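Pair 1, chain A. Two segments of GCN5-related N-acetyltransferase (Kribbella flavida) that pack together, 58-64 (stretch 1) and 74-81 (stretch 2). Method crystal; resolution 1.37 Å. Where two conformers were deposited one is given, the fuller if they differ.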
# COMPACT_ATOMS: atom_id res chain seq x y z
N PRO A 58 -2.62 -3.42 16.21
CA PRO A 58 -3.27 -4.69 15.89
C PRO A 58 -2.28 -5.69 15.32
O PRO A 58 -1.79 -5.44 14.22
CB PRO A 58 -4.26 -4.32 14.77
CG PRO A 58 -3.57 -3.17 14.06
CD PRO A 58 -2.96 -2.38 15.21
N GLN A 59 -2.01 -6.79 16.04
CA GLN A 59 -1.28 -7.93 15.46
C GLN A 59 -0.05 -7.46 14.69
O GLN A 59 0.07 -7.67 13.49
CB GLN A 59 -2.20 -8.73 14.54
CG GLN A 59 -3.31 -9.46 15.28
CD GLN A 59 -3.54 -10.82 14.68
OE1 GLN A 59 -4.12 -10.92 13.61
NE2 GLN A 59 -3.06 -11.87 15.35
N SER A 60 0.83 -6.81 15.42
CA SER A 60 2.02 -6.18 14.85
C SER A 60 3.18 -6.39 15.78
O SER A 60 3.00 -6.64 16.95
CB SER A 60 1.76 -4.68 14.70
OG SER A 60 0.73 -4.43 13.73
N ARG A 61 4.39 -6.28 15.23
CA ARG A 61 5.59 -6.56 16.00
C ARG A 61 6.79 -5.96 15.31
O ARG A 61 6.79 -5.84 14.08
CB ARG A 61 5.74 -8.08 16.17
CG ARG A 61 7.02 -8.60 16.86
CD ARG A 61 6.83 -10.09 17.13
NE ARG A 61 8.00 -10.70 17.72
CZ ARG A 61 8.80 -11.57 17.12
NH1 ARG A 61 8.58 -11.93 15.88
NH2 ARG A 61 9.80 -12.04 17.79
N THR A 62 7.78 -5.55 16.10
CA THR A 62 9.09 -5.13 15.57
C THR A 62 10.14 -5.95 16.26
O THR A 62 10.10 -6.13 17.48
CB THR A 62 9.29 -3.64 15.79
OG1 THR A 62 8.20 -2.92 15.23
CG2 THR A 62 10.62 -3.14 15.22
N THR A 63 11.09 -6.45 15.47
CA THR A 63 12.20 -7.25 15.97
C THR A 63 13.54 -6.63 15.63
O THR A 63 13.61 -5.78 14.73
CB THR A 63 12.19 -8.66 15.37
OG1 THR A 63 12.33 -8.56 13.96
CG2 THR A 63 10.89 -9.37 15.71
N VAL A 64 14.55 -7.09 16.34
CA VAL A 64 15.95 -6.82 15.98
C VAL A 64 16.68 -8.14 15.87
O VAL A 64 16.36 -9.11 16.59
CB VAL A 64 16.69 -5.88 16.94
CG1 VAL A 64 16.20 -4.47 16.79
CG2 VAL A 64 16.59 -6.37 18.38
N GLY A 74 20.26 -5.66 12.36
CA GLY A 74 19.13 -5.54 11.46
C GLY A 74 17.83 -5.48 12.24
O GLY A 74 17.81 -5.69 13.46
N SER A 75 16.74 -5.20 11.52
CA SER A 75 15.46 -5.09 12.18
C SER A 75 14.36 -5.43 11.20
O SER A 75 14.51 -5.28 9.98
CB SER A 75 15.31 -3.66 12.74
OG SER A 75 14.10 -3.48 13.44
N ALA A 76 13.21 -5.87 11.71
CA ALA A 76 12.04 -6.15 10.88
C ALA A 76 10.82 -5.58 11.59
O ALA A 76 10.75 -5.54 12.82
CB ALA A 76 11.84 -7.62 10.66
N ASN A 77 9.82 -5.21 10.81
CA ASN A 77 8.54 -4.99 11.41
C ASN A 77 7.49 -5.69 10.56
O ASN A 77 7.69 -5.94 9.36
CB ASN A 77 8.25 -3.52 11.67
CG ASN A 77 7.91 -2.79 10.42
OD1 ASN A 77 7.97 -3.36 9.31
ND2 ASN A 77 7.53 -1.58 10.56
N MSE A 78 6.40 -6.05 11.22
CA MSE A 78 5.40 -6.96 10.68
C MSE A 78 4.05 -6.53 11.22
O MSE A 78 3.93 -6.07 12.36
CB MSE A 78 5.79 -8.42 10.99
CG MSE A 78 5.85 -8.72 12.51
SE MSE A 78 7.24 -10.05 12.92
CE MSE A 78 8.64 -9.00 12.59
N TYR A 79 3.01 -6.73 10.41
CA TYR A 79 1.72 -6.08 10.71
C TYR A 79 0.70 -6.62 9.70
O TYR A 79 1.08 -7.17 8.69
CB TYR A 79 1.87 -4.52 10.53
CG TYR A 79 2.72 -4.15 9.33
CD1 TYR A 79 2.20 -4.09 8.05
CD2 TYR A 79 4.05 -3.91 9.49
CE1 TYR A 79 3.03 -3.83 6.93
CE2 TYR A 79 4.88 -3.64 8.42
CZ TYR A 79 4.39 -3.60 7.15
OH TYR A 79 5.28 -3.34 6.12
N PRO A 80 -0.59 -6.38 9.92
CA PRO A 80 -1.55 -6.73 8.87
C PRO A 80 -1.34 -5.86 7.63
O PRO A 80 -1.14 -4.62 7.75
CB PRO A 80 -2.92 -6.48 9.54
CG PRO A 80 -2.62 -6.43 11.02
CD PRO A 80 -1.25 -5.85 11.10
N ASN A 81 -1.41 -6.44 6.44
CA ASN A 81 -1.17 -5.67 5.24
C ASN A 81 -2.25 -4.67 4.96
O ASN A 81 -1.98 -3.63 4.38
CB ASN A 81 -1.00 -6.57 4.02
CG ASN A 81 -0.28 -5.86 2.87
OD1 ASN A 81 0.68 -5.09 3.10
ND2 ASN A 81 -0.71 -6.10 1.65

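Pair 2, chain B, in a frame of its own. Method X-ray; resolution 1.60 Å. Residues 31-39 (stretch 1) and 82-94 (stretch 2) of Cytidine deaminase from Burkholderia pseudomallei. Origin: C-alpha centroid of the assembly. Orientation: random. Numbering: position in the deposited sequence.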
# COMPACT_ATOMS: atom_id res chain seq x y z
N ASN B 31 14.82 2.34 -11.32
CA ASN B 31 15.28 3.08 -12.50
C ASN B 31 14.27 3.04 -13.65
O ASN B 31 14.62 3.13 -14.83
CB ASN B 31 16.67 2.60 -12.97
CG ASN B 31 17.77 3.03 -12.03
OD1 ASN B 31 17.93 4.22 -11.75
ND2 ASN B 31 18.53 2.07 -11.53
N PHE B 32 12.99 2.91 -13.29
CA PHE B 32 11.92 2.81 -14.26
C PHE B 32 10.99 4.00 -14.04
O PHE B 32 10.18 4.00 -13.12
CB PHE B 32 11.16 1.50 -14.07
CG PHE B 32 10.12 1.22 -15.12
CD1 PHE B 32 10.48 0.72 -16.37
CD2 PHE B 32 8.77 1.45 -14.85
CE1 PHE B 32 9.51 0.45 -17.34
CE2 PHE B 32 7.79 1.19 -15.82
CZ PHE B 32 8.17 0.69 -17.06
N LYS B 33 11.16 5.03 -14.87
CA LYS B 33 10.39 6.26 -14.74
C LYS B 33 9.05 6.16 -15.45
O LYS B 33 8.98 5.71 -16.60
CB LYS B 33 11.19 7.45 -15.28
CG LYS B 33 12.46 7.75 -14.49
CD LYS B 33 13.12 9.02 -14.98
CE LYS B 33 14.31 9.36 -14.10
NZ LYS B 33 15.01 10.61 -14.55
N VAL B 34 8.00 6.60 -14.76
CA VAL B 34 6.66 6.62 -15.33
C VAL B 34 6.10 8.03 -15.17
O VAL B 34 6.36 8.70 -14.17
CB VAL B 34 5.71 5.59 -14.66
CG1 VAL B 34 4.34 5.55 -15.36
CG2 VAL B 34 6.31 4.19 -14.65
N GLY B 35 5.35 8.49 -16.17
CA GLY B 35 4.66 9.76 -16.08
C GLY B 35 3.18 9.62 -16.38
O GLY B 35 2.76 8.72 -17.11
N ALA B 36 2.40 10.53 -15.82
CA ALA B 36 0.97 10.60 -16.10
C ALA B 36 0.55 12.04 -16.18
O ALA B 36 1.16 12.91 -15.56
CB ALA B 36 0.17 9.86 -15.02
N ALA B 37 -0.48 12.30 -16.96
CA ALA B 37 -1.07 13.62 -17.02
C ALA B 37 -2.58 13.50 -17.04
O ALA B 37 -3.14 12.78 -17.86
CB ALA B 37 -0.58 14.38 -18.24
N LEU B 38 -3.20 14.22 -16.12
CA LEU B 38 -4.63 14.14 -15.87
C LEU B 38 -5.25 15.47 -16.25
O LEU B 38 -4.74 16.53 -15.85
CB LEU B 38 -4.83 13.89 -14.37
CG LEU B 38 -6.21 13.78 -13.74
CD1 LEU B 38 -6.95 12.55 -14.25
CD2 LEU B 38 -6.02 13.71 -12.23
N VAL B 39 -6.33 15.44 -17.04
CA VAL B 39 -7.00 16.69 -17.41
C VAL B 39 -8.39 16.69 -16.82
O VAL B 39 -9.11 15.70 -16.93
CB VAL B 39 -7.01 16.95 -18.96
CG1 VAL B 39 -7.76 15.84 -19.73
CG2 VAL B 39 -7.59 18.34 -19.26
N ALA B 82 -9.80 12.85 -18.69
CA ALA B 82 -8.86 11.88 -19.26
C ALA B 82 -7.56 11.84 -18.47
O ALA B 82 -7.16 12.84 -17.84
CB ALA B 82 -8.55 12.22 -20.73
N ILE B 83 -6.90 10.69 -18.53
CA ILE B 83 -5.54 10.53 -18.00
C ILE B 83 -4.67 9.83 -19.05
O ILE B 83 -5.11 8.87 -19.68
CB ILE B 83 -5.54 9.77 -16.64
CG1 ILE B 83 -4.16 9.84 -15.96
CG2 ILE B 83 -6.07 8.34 -16.78
CD1 ILE B 83 -4.16 9.31 -14.52
N ALA B 84 -3.47 10.37 -19.29
CA ALA B 84 -2.46 9.71 -20.13
C ALA B 84 -1.37 9.14 -19.24
O ALA B 84 -0.98 9.77 -18.26
CB ALA B 84 -1.85 10.70 -21.14
N VAL B 85 -0.88 7.94 -19.57
CA VAL B 85 0.19 7.29 -18.80
C VAL B 85 1.27 6.82 -19.78
O VAL B 85 0.95 6.27 -20.85
CB VAL B 85 -0.34 6.07 -17.98
CG1 VAL B 85 0.69 5.61 -16.92
CG2 VAL B 85 -1.68 6.39 -17.33
N VAL B 86 2.55 7.04 -19.44
CA VAL B 86 3.66 6.70 -20.33
C VAL B 86 4.84 6.08 -19.56
O VAL B 86 5.19 6.54 -18.47
CB VAL B 86 4.12 7.92 -21.19
CG1 VAL B 86 4.61 9.09 -20.32
CG2 VAL B 86 5.18 7.52 -22.20
N GLY B 87 5.44 5.04 -20.13
CA GLY B 87 6.69 4.49 -19.62
C GLY B 87 7.50 3.88 -20.76
O GLY B 87 7.03 3.82 -21.89
N GLU B 88 8.71 3.43 -20.44
CA GLU B 88 9.60 2.80 -21.42
C GLU B 88 9.26 1.31 -21.53
O GLU B 88 9.98 0.44 -21.03
CB GLU B 88 11.07 3.02 -21.02
CG GLU B 88 12.09 2.56 -22.06
CD GLU B 88 12.07 3.41 -23.32
OE1 GLU B 88 11.58 2.92 -24.37
OE2 GLU B 88 12.54 4.57 -23.25
N THR B 89 8.15 1.02 -22.21
CA THR B 89 7.65 -0.34 -22.34
C THR B 89 7.51 -0.73 -23.81
O THR B 89 7.50 0.13 -24.69
CB THR B 89 6.28 -0.50 -21.62
OG1 THR B 89 5.41 0.57 -22.00
CG2 THR B 89 6.46 -0.48 -20.10
N HIS B 90 7.41 -2.03 -24.06
CA HIS B 90 7.27 -2.53 -25.44
C HIS B 90 5.97 -2.07 -26.10
O HIS B 90 5.99 -1.48 -27.19
CB HIS B 90 7.37 -4.06 -25.50
CG HIS B 90 7.14 -4.60 -26.88
ND1 HIS B 90 7.81 -4.12 -27.98
CD2 HIS B 90 6.30 -5.56 -27.34
CE1 HIS B 90 7.40 -4.76 -29.06
NE2 HIS B 90 6.49 -5.64 -28.70
N GLY B 91 4.84 -2.36 -25.46
CA GLY B 91 3.54 -1.83 -25.86
C GLY B 91 3.18 -0.61 -25.04
O GLY B 91 4.00 -0.11 -24.26
N PRO B 92 1.94 -0.09 -25.21
CA PRO B 92 1.46 0.96 -24.32
C PRO B 92 1.54 0.47 -22.88
O PRO B 92 1.18 -0.68 -22.61
CB PRO B 92 0.00 1.15 -24.76
CG PRO B 92 -0.02 0.71 -26.20
CD PRO B 92 0.95 -0.45 -26.25
N ILE B 93 2.01 1.32 -21.97
CA ILE B 93 2.19 0.93 -20.58
C ILE B 93 0.86 0.49 -19.96
O ILE B 93 -0.18 1.09 -20.21
CB ILE B 93 2.92 2.05 -19.75
CG1 ILE B 93 3.38 1.49 -18.39
CG2 ILE B 93 2.05 3.32 -19.63
CD1 ILE B 93 4.34 2.40 -17.66
N ALA B 94 0.91 -0.59 -19.18
CA ALA B 94 -0.26 -1.12 -18.49
C ALA B 94 -0.28 -0.61 -17.05
O ALA B 94 0.66 -0.86 -16.29
CB ALA B 94 -0.21 -2.62 -18.51
O HOH W 1 10.18 3.96 -18.09

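Both pairs are two antiparallel strands at hydrogen-bonding distance: the axes approach to 4.6 Å in each, at 166° in pair 1 and 169° in pair 2, and 14 central residues superpose to 0.9 Å. The backbone register is the same in both pairs, though the side chains differ. A:Arg61 with A:Met78 matches B:Gly35 with B:Val86, and each pair closes a two-bond ring: A:Arg61 N to A:Met78 O and A:Met78 N to A:Arg61 O are both 2.9 Å, B:Gly35 N to B:Val86 O is 3.0 Å and B:Val86 N to B:Gly35 O 2.9 Å. The next ring, A:Thr63 with A:Ala76, matches B:Ala37 with B:Ala84. Between rings, CA-H...O contacts fill the gap, such as A:Thr62 CA to A:Ala76 O at 3.2 Å and B:Ala36 CA to B:Ala84 O at 3.0 Å.

On the face carrying A:Arg61, A:Thr63, A:Ala76 and A:Met78, the two pairs distribute bulk differently. The selenomethionine A:Met78 lies against its cross-strand neighbour, with A:Arg61 CB to A:Met78 CG at 3.7 Å, and reaches on diagonally, its CE lying 3.9 Å from A:Thr63 CG2. At the matched sites pair 2 has B:Gly35, with no side chain, opposite the compact B:Val86. The adjacent position stays small on the second strand in both, A:Ala76 and B:Ala84; A:Thr63 OG1 comes within 3.5 Å of A:Ala76 CB, while B:Ala37 offers only a methyl.

On the other face, three polar side chains of pair 1, A:Thr62, A:Asn77 and A:Ser75, stand where pair 2 has the apolar B:Ala36, B:Val85 and B:Ile83; A:Val64 and B:Leu38 are apolar in both. A:Ser75 OG turns back to the backbone, donating to A:Thr63 O at 2.7 Å, an acceptor that also takes A:Ala76 N at 3.0 Å. B:Ile83 instead makes apolar contact, its CB 3.9 Å from B:Leu38 CD1.

Toward the start of stretch 1, A:Ser60 and A:Tyr79 match B:Val34 and B:Gly87. A:Ser60 OG bonds within its own stretch to A:Pro58 O at 2.8 Å and also meets A:Tyr79 CB at 3.4 Å. In pair 2, B:Ile93 CD1 occupies the space beside B:Gly87, where a CB would clash with it, and touches B:Val34 CG1 at 3.9 Å. A:Pro58 packs its O against A:Pro80 CD at 3.2 Å; the matched B:Phe32 sets its ring edge to B:Glu88 O, 3.7 Å from CE1. The rule is a shared backbone ladder on which each pair arranges its own set of side chains.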